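Cytoplasmic protein (Cryptococcus neoformans var. grubii serotype A, PDB 7LPO) probably hydrolyses the beta-glucosidic bond of steryl glucosides, acting as a sterylglucosidase of glycoside hydrolase family 5. Local coordinates at residues G33-L38 / G675-I680; K280-I285 / S379-P384; P668-T673 / F689-R694. One frame throughout, in Å; residues are numbered along the deposited sequence.

Contacts 1 and 3 form one continuous region, their centres about 7 Å apart, in which the C-terminal domain meets strand 35-43 of the catalytic barrel. They touch directly: Ser35 N lies 2.7 Å from Thr673 O, a probable hydrogen bond, and Glu678 OE2 makes a 2.8 Å salt bridge with Arg694 NE. Contact 1 brings the beginning of the barrel to a strand of the C-terminal domain, while contact 3 packs that domain internally. Contact 2 is remote, on the opposite side of the chain's centre; its centre is about 51 Å from that of contact 1 and about 54 Å from that of contact 3. There it joins a surface loop to the segment around the short strand 380-381.

Contact 1 of 3, residues G33-L38 / G675-I680; sequences GRSLVL and GIPERI
Ser35 supplies the polar link to residues 675-680, its OG donating a hydrogen bond of 2.7 Å to Gly675 O. The donor approaches at a C=O...OG angle of 150° and is tilted moderately from the carbonyl plane. With OG anti to its own carbonyl carbon (chi1 -63°), the hydroxyl lies beside the backbone N of Ser35. Carbon atoms border the same side chain: Ile676 starts out pointing away, but its CD1 ends 3.5 Å from Ser35 OG, and Pro677 CD sits 3.7 Å from Ser35 CB. Two residues on, Val37 again points toward the second segment and extends the apolar side of the contact, although loosely, with CG2 4.5 Å from Pro677 CG. Val37 also touches Tyr669, and Pro677 packs on Tyr691, both of the C-terminal domain. Strand 35-43, which pairs in parallel with strands 98-104 and 567-570 of the barrel, is thereby joined to the start of strand 676-682. The chemistry is that of a single short hydrogen bond bordered by aliphatic carbons: it gives the hydroxyl proton of a buried serine an acceptor and at the same time engages the carbonyl of a buried glycine.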
# COMPACT_ATOMS: atom_id res chain seq x y z
N GLY A 33 7.36 -21.77 -19.01
CA GLY A 33 6.33 -22.40 -18.22
C GLY A 33 6.58 -22.46 -16.72
O GLY A 33 5.75 -22.99 -15.99
N ARG A 34 7.70 -21.93 -16.24
CA ARG A 34 7.99 -21.98 -14.82
C ARG A 34 7.08 -21.03 -14.05
O ARG A 34 6.88 -19.88 -14.44
CB ARG A 34 9.45 -21.63 -14.56
CG ARG A 34 10.44 -22.60 -15.19
CD ARG A 34 11.85 -22.39 -14.65
NE ARG A 34 12.33 -21.01 -14.83
CZ ARG A 34 13.44 -20.53 -14.29
NH1 ARG A 34 14.20 -21.29 -13.53
NH2 ARG A 34 13.79 -19.27 -14.52
N SER A 35 6.52 -21.52 -12.94
CA SER A 35 5.77 -20.66 -12.03
C SER A 35 6.73 -19.76 -11.27
O SER A 35 7.68 -20.24 -10.64
CB SER A 35 4.95 -21.49 -11.05
OG SER A 35 3.98 -22.27 -11.71
N LEU A 36 6.49 -18.45 -11.33
CA LEU A 36 7.34 -17.47 -10.68
C LEU A 36 6.69 -16.96 -9.40
O LEU A 36 5.47 -16.79 -9.34
CB LEU A 36 7.62 -16.29 -11.61
CG LEU A 36 8.21 -16.63 -12.98
CD1 LEU A 36 8.33 -15.38 -13.83
CD2 LEU A 36 9.56 -17.32 -12.84
N VAL A 37 7.52 -16.71 -8.39
CA VAL A 37 7.09 -16.06 -7.16
C VAL A 37 7.86 -14.76 -7.04
O VAL A 37 9.10 -14.76 -7.04
CB VAL A 37 7.30 -16.94 -5.92
CG1 VAL A 37 6.96 -16.14 -4.64
CG2 VAL A 37 6.46 -18.21 -6.00
N LEU A 38 7.13 -13.64 -6.94
CA LEU A 38 7.73 -12.32 -6.86
C LEU A 38 7.59 -11.79 -5.45
O LEU A 38 6.47 -11.65 -4.93
CB LEU A 38 7.07 -11.35 -7.86
CG LEU A 38 7.22 -11.73 -9.33
CD1 LEU A 38 6.38 -10.76 -10.17
CD2 LEU A 38 8.68 -11.72 -9.77
N GLY A 675 6.44 -26.66 -12.45
CA GLY A 675 5.26 -27.11 -11.75
C GLY A 675 4.59 -25.97 -10.99
O GLY A 675 4.84 -24.79 -11.24
N ILE A 676 3.73 -26.35 -10.06
CA ILE A 676 2.89 -25.43 -9.31
C ILE A 676 3.31 -25.45 -7.85
O ILE A 676 3.34 -26.53 -7.24
CB ILE A 676 1.40 -25.79 -9.45
CG1 ILE A 676 0.96 -25.70 -10.91
CG2 ILE A 676 0.54 -24.87 -8.58
CD1 ILE A 676 1.12 -24.33 -11.53
N PRO A 677 3.64 -24.31 -7.24
CA PRO A 677 3.93 -24.32 -5.80
C PRO A 677 2.73 -24.83 -5.03
O PRO A 677 1.61 -24.35 -5.21
CB PRO A 677 4.23 -22.84 -5.48
CG PRO A 677 4.52 -22.19 -6.80
CD PRO A 677 3.72 -22.96 -7.83
N GLU A 678 2.96 -25.81 -4.17
CA GLU A 678 1.90 -26.38 -3.36
C GLU A 678 1.96 -25.95 -1.90
O GLU A 678 0.94 -25.59 -1.32
CB GLU A 678 1.92 -27.92 -3.45
CG GLU A 678 0.78 -28.57 -2.68
CD GLU A 678 0.02 -29.60 -3.51
OE1 GLU A 678 0.06 -30.79 -3.14
OE2 GLU A 678 -0.60 -29.21 -4.52
N ARG A 679 3.14 -25.99 -1.28
CA ARG A 679 3.25 -25.66 0.14
C ARG A 679 4.66 -25.20 0.48
O ARG A 679 5.64 -25.80 0.02
CB ARG A 679 2.88 -26.86 1.03
CG ARG A 679 2.42 -26.41 2.39
CD ARG A 679 2.26 -27.47 3.46
NE ARG A 679 2.33 -26.78 4.75
CZ ARG A 679 1.30 -26.17 5.35
NH1 ARG A 679 0.09 -26.21 4.81
NH2 ARG A 679 1.49 -25.53 6.50
N ILE A 680 4.75 -24.16 1.30
CA ILE A 680 6.03 -23.67 1.82
C ILE A 680 5.94 -23.59 3.33
O ILE A 680 4.96 -23.06 3.87
CB ILE A 680 6.40 -22.29 1.26
CG1 ILE A 680 6.66 -22.36 -0.24
CG2 ILE A 680 7.63 -21.77 1.99
CD1 ILE A 680 6.53 -21.01 -0.91

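Contact 2 of 3, residues K280-I285 / S379-P384; sequences KDLAVI and STLLRP
Pro384 O is approached by two consecutive residues of segment 280-285. The backbone N of Leu282 donates a hydrogen bond of 3.0 Å to it, with an N-H...O angle of 148°, and Asp281 adds a weaker CA-H...O contact, its CA 3.5 Å from the same Pro384 O. The side chain of Leu282 then borders this carbonyl, CG and CD1 both lying close to it, while CD1 also meets Arg383 O. The Asp281 carboxylate serves its own loop. Its CG is anti to the backbone N (chi1 -171°), and Asp281 OD1 accepts a hydrogen bond of 3.1 Å from Ala283 N. That donor reaches OD1 from well above the carboxylate plane, yet the N-H...O angle is a fairly straight 164°. Across the contact, Asp281 OD1 lies 3.6 Å from CB of Pro384, whose ring crosses the aspartate side chain at a slant. Leu381 completes the joint by dividing its two methyls: CD1 packs 3.9 Å from Leu282 CB, whereas CD2 reaches Ala283, 3.8 Å from its CB, and also comes near the backbone N of that residue. Behind them, helix 299-306 covers the apolar side, Leu282 touching Pro299 at its start and Leu381 touching Ile300; Leu282 also packs on Val373 and Phe387. The contact therefore joins the long loop after strand 263-267 to the segment around strand 380-381 at the protein surface. Asp281 to Val284 form a type I beta turn, closed by a weak backbone bond, and the OD1 bond to Ala283 adds an Asx turn at its first residue, a familiar combination in which an aspartate side chain braces the turn that it begins.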
# COMPACT_ATOMS: atom_id res chain seq x y z
N LYS A 280 -25.36 5.05 5.22
CA LYS A 280 -26.77 4.72 5.43
C LYS A 280 -27.49 5.79 6.22
O LYS A 280 -28.69 6.00 6.03
CB LYS A 280 -26.89 3.37 6.15
CG LYS A 280 -26.22 2.22 5.41
CD LYS A 280 -26.96 1.88 4.12
CE LYS A 280 -26.22 0.82 3.31
NZ LYS A 280 -25.47 1.41 2.15
N ASP A 281 -26.79 6.49 7.11
CA ASP A 281 -27.42 7.43 8.03
C ASP A 281 -26.36 8.44 8.46
O ASP A 281 -25.44 8.10 9.21
CB ASP A 281 -28.00 6.67 9.23
CG ASP A 281 -28.85 7.55 10.12
OD1 ASP A 281 -28.87 8.78 9.92
OD2 ASP A 281 -29.50 7.00 11.04
N LEU A 282 -26.50 9.67 7.97
CA LEU A 282 -25.50 10.69 8.25
C LEU A 282 -25.49 11.14 9.70
O LEU A 282 -24.62 11.93 10.09
CB LEU A 282 -25.75 11.89 7.33
CG LEU A 282 -25.45 11.62 5.85
CD1 LEU A 282 -26.13 12.66 4.98
CD2 LEU A 282 -23.95 11.61 5.62
N ALA A 283 -26.43 10.67 10.52
CA ALA A 283 -26.49 11.09 11.91
C ALA A 283 -25.67 10.20 12.84
O ALA A 283 -25.58 10.48 14.03
CB ALA A 283 -27.94 11.11 12.39
N VAL A 284 -25.06 9.14 12.32
CA VAL A 284 -24.34 8.20 13.18
C VAL A 284 -23.09 7.70 12.48
O VAL A 284 -23.00 7.68 11.25
CB VAL A 284 -25.24 7.00 13.57
CG1 VAL A 284 -26.45 7.47 14.35
CG2 VAL A 284 -25.68 6.25 12.32
N ILE A 285 -22.11 7.29 13.29
CA ILE A 285 -20.99 6.48 12.83
C ILE A 285 -21.38 5.01 13.02
O ILE A 285 -21.68 4.62 14.16
CB ILE A 285 -19.71 6.80 13.60
CG1 ILE A 285 -19.14 8.15 13.15
CG2 ILE A 285 -18.68 5.69 13.40
CD1 ILE A 285 -18.16 8.75 14.13
N SER A 379 -29.98 23.31 11.62
CA SER A 379 -29.09 22.16 11.81
C SER A 379 -29.83 20.83 11.63
O SER A 379 -29.40 19.80 12.15
CB SER A 379 -28.40 22.19 13.18
OG SER A 379 -27.72 23.42 13.37
N THR A 380 -30.93 20.85 10.89
CA THR A 380 -31.75 19.66 10.70
C THR A 380 -31.20 18.84 9.54
O THR A 380 -30.98 19.37 8.45
CB THR A 380 -33.21 20.04 10.45
OG1 THR A 380 -33.69 20.82 11.55
CG2 THR A 380 -34.06 18.79 10.31
N LEU A 381 -30.97 17.55 9.80
CA LEU A 381 -30.63 16.60 8.75
C LEU A 381 -31.87 16.34 7.92
O LEU A 381 -32.85 15.79 8.43
CB LEU A 381 -30.10 15.31 9.37
CG LEU A 381 -29.49 14.26 8.45
CD1 LEU A 381 -28.37 14.83 7.63
CD2 LEU A 381 -29.02 13.08 9.32
N LEU A 382 -31.84 16.75 6.66
CA LEU A 382 -33.02 16.63 5.81
C LEU A 382 -33.06 15.34 5.01
O LEU A 382 -34.15 14.83 4.72
CB LEU A 382 -33.08 17.81 4.84
CG LEU A 382 -33.29 19.20 5.42
CD1 LEU A 382 -33.27 20.22 4.29
CD2 LEU A 382 -34.58 19.31 6.20
N ARG A 383 -31.90 14.79 4.65
CA ARG A 383 -31.82 13.57 3.83
C ARG A 383 -30.75 12.66 4.43
O ARG A 383 -29.66 12.50 3.87
CB ARG A 383 -31.52 13.92 2.37
CG ARG A 383 -32.59 14.82 1.72
CD ARG A 383 -32.30 15.08 0.22
NE ARG A 383 -32.48 13.87 -0.58
CZ ARG A 383 -32.44 13.83 -1.92
NH1 ARG A 383 -32.23 14.93 -2.62
NH2 ARG A 383 -32.61 12.67 -2.55
N PRO A 384 -31.04 12.04 5.56
CA PRO A 384 -30.02 11.21 6.22
C PRO A 384 -29.46 10.10 5.33
O PRO A 384 -28.30 9.70 5.51
CB PRO A 384 -30.75 10.62 7.44
CG PRO A 384 -32.03 11.42 7.58
CD PRO A 384 -32.36 12.00 6.23

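Contact 3 of 3, residues P668-T673 / F689-R694; sequences PYPVAT and FKYAVR
Segments 668-673 and 689-694 run in nearly the same direction, 13° apart end to end although the first turns a corner at a classic beta bulge of Val671 and Ala672, with nearest CA atoms from 7.3 Å (Pro668 and Phe689) to 8.0 Å (Pro670 and Tyr691), a spacing at which side chains fill the gap. Two prolines lie over two aromatic rings. Pro668 CB stands above the centre of the Phe689 ring, 3.9 Å from its centroid and 12° off the normal, a CH-pi contact, while Pro668 CG comes down on CD1 of that ring at 3.5 Å. The second pair repeats the theme less centrally: Pro670 CG is 3.7 Å from the centroid of the Tyr691 ring but displaced toward the rim, near CZ, and Pro670 CB sits by CE2. Tyr691 has CG anti to the backbone N (chi1 179°), and its hydroxyl meets the Thr673 side chain tip to tip. Tyr691 OH donates a 2.7 Å hydrogen bond to Thr673 OG1, which lies at the ring's edge, near its plane, so the phenol is held both over a face and at its tip. Beyond it, CG2 of Thr673 and CG2 of Val693 press together at 3.4 Å, tighter than usual van der Waals contact. All these residues are buried between two layers of the C-terminal beta-sandwich. One layer contains the bulged strand 669-673 and strand 707-710, from which Ile709 touches both Pro670 and Tyr691; the other has strand 689-696 between strands 676-682 and 761-770, with Ile680 and Ile766 packed against Tyr691.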
# COMPACT_ATOMS: atom_id res chain seq x y z
N PRO A 668 13.96 -18.20 2.92
CA PRO A 668 14.04 -19.04 1.71
C PRO A 668 12.69 -19.12 1.01
O PRO A 668 11.64 -19.16 1.65
CB PRO A 668 14.45 -20.41 2.26
CG PRO A 668 13.87 -20.42 3.67
CD PRO A 668 14.04 -19.00 4.16
N TYR A 669 12.73 -19.15 -0.31
CA TYR A 669 11.51 -19.30 -1.10
C TYR A 669 11.89 -19.66 -2.53
O TYR A 669 13.01 -19.38 -2.97
CB TYR A 669 10.65 -18.03 -1.07
CG TYR A 669 11.15 -16.90 -1.92
CD1 TYR A 669 12.19 -16.09 -1.49
CD2 TYR A 669 10.56 -16.63 -3.15
CE1 TYR A 669 12.65 -15.04 -2.28
CE2 TYR A 669 11.00 -15.59 -3.94
CZ TYR A 669 12.04 -14.80 -3.50
OH TYR A 669 12.48 -13.77 -4.29
N PRO A 670 10.96 -20.27 -3.28
CA PRO A 670 11.22 -20.65 -4.67
C PRO A 670 10.97 -19.50 -5.64
O PRO A 670 9.84 -19.07 -5.83
CB PRO A 670 10.24 -21.81 -4.91
CG PRO A 670 9.07 -21.48 -4.00
CD PRO A 670 9.64 -20.74 -2.81
N VAL A 671 12.04 -19.04 -6.28
CA VAL A 671 11.92 -17.94 -7.24
C VAL A 671 11.22 -18.41 -8.51
O VAL A 671 10.43 -17.66 -9.11
CB VAL A 671 13.32 -17.37 -7.55
CG1 VAL A 671 13.23 -16.38 -8.68
CG2 VAL A 671 13.92 -16.72 -6.31
N ALA A 672 11.49 -19.64 -8.95
CA ALA A 672 10.92 -20.14 -10.19
C ALA A 672 10.82 -21.65 -10.09
O ALA A 672 11.75 -22.31 -9.62
CB ALA A 672 11.76 -19.74 -11.41
N THR A 673 9.69 -22.19 -10.54
CA THR A 673 9.35 -23.57 -10.27
C THR A 673 8.83 -24.26 -11.52
O THR A 673 7.94 -23.74 -12.20
CB THR A 673 8.30 -23.69 -9.17
OG1 THR A 673 8.86 -23.25 -7.93
CG2 THR A 673 7.83 -25.12 -9.04
N PHE A 689 13.40 -25.84 6.27
CA PHE A 689 12.64 -25.34 5.13
C PHE A 689 12.13 -26.54 4.36
O PHE A 689 12.89 -27.47 4.10
CB PHE A 689 13.53 -24.48 4.24
CG PHE A 689 12.90 -24.08 2.94
CD1 PHE A 689 11.84 -23.20 2.91
CD2 PHE A 689 13.41 -24.54 1.75
CE1 PHE A 689 11.29 -22.81 1.72
CE2 PHE A 689 12.85 -24.16 0.55
CZ PHE A 689 11.80 -23.30 0.54
N LYS A 690 10.85 -26.52 4.01
CA LYS A 690 10.24 -27.60 3.25
C LYS A 690 9.36 -27.00 2.16
O LYS A 690 8.49 -26.18 2.43
CB LYS A 690 9.41 -28.51 4.15
CG LYS A 690 8.66 -29.60 3.40
CD LYS A 690 8.27 -30.74 4.31
CE LYS A 690 7.74 -31.93 3.51
NZ LYS A 690 6.50 -32.51 4.10
N TYR A 691 9.62 -27.41 0.92
CA TYR A 691 8.89 -26.93 -0.25
C TYR A 691 8.31 -28.12 -0.98
O TYR A 691 9.04 -29.04 -1.35
CB TYR A 691 9.82 -26.13 -1.16
CG TYR A 691 9.16 -25.61 -2.40
CD1 TYR A 691 7.86 -25.11 -2.38
CD2 TYR A 691 9.83 -25.60 -3.61
CE1 TYR A 691 7.26 -24.64 -3.51
CE2 TYR A 691 9.24 -25.11 -4.75
CZ TYR A 691 7.96 -24.63 -4.70
OH TYR A 691 7.37 -24.14 -5.84
N ALA A 692 6.99 -28.10 -1.21
CA ALA A 692 6.28 -29.11 -1.97
C ALA A 692 5.73 -28.50 -3.25
O ALA A 692 5.12 -27.42 -3.21
CB ALA A 692 5.14 -29.71 -1.15
N VAL A 693 5.92 -29.19 -4.37
CA VAL A 693 5.50 -28.70 -5.68
C VAL A 693 4.70 -29.78 -6.40
O VAL A 693 5.06 -30.96 -6.38
CB VAL A 693 6.73 -28.26 -6.52
CG1 VAL A 693 7.80 -29.33 -6.47
CG2 VAL A 693 6.32 -27.96 -7.96
N ARG A 694 3.61 -29.37 -7.03
CA ARG A 694 2.79 -30.26 -7.84
C ARG A 694 3.32 -30.22 -9.27
O ARG A 694 3.32 -29.15 -9.90
CB ARG A 694 1.32 -29.83 -7.79
CG ARG A 694 0.36 -30.75 -8.53
CD ARG A 694 -1.09 -30.49 -8.12
NE ARG A 694 -1.32 -30.77 -6.71
CZ ARG A 694 -1.58 -31.97 -6.21
NH1 ARG A 694 -1.67 -33.03 -7.00
NH2 ARG A 694 -1.77 -32.13 -4.91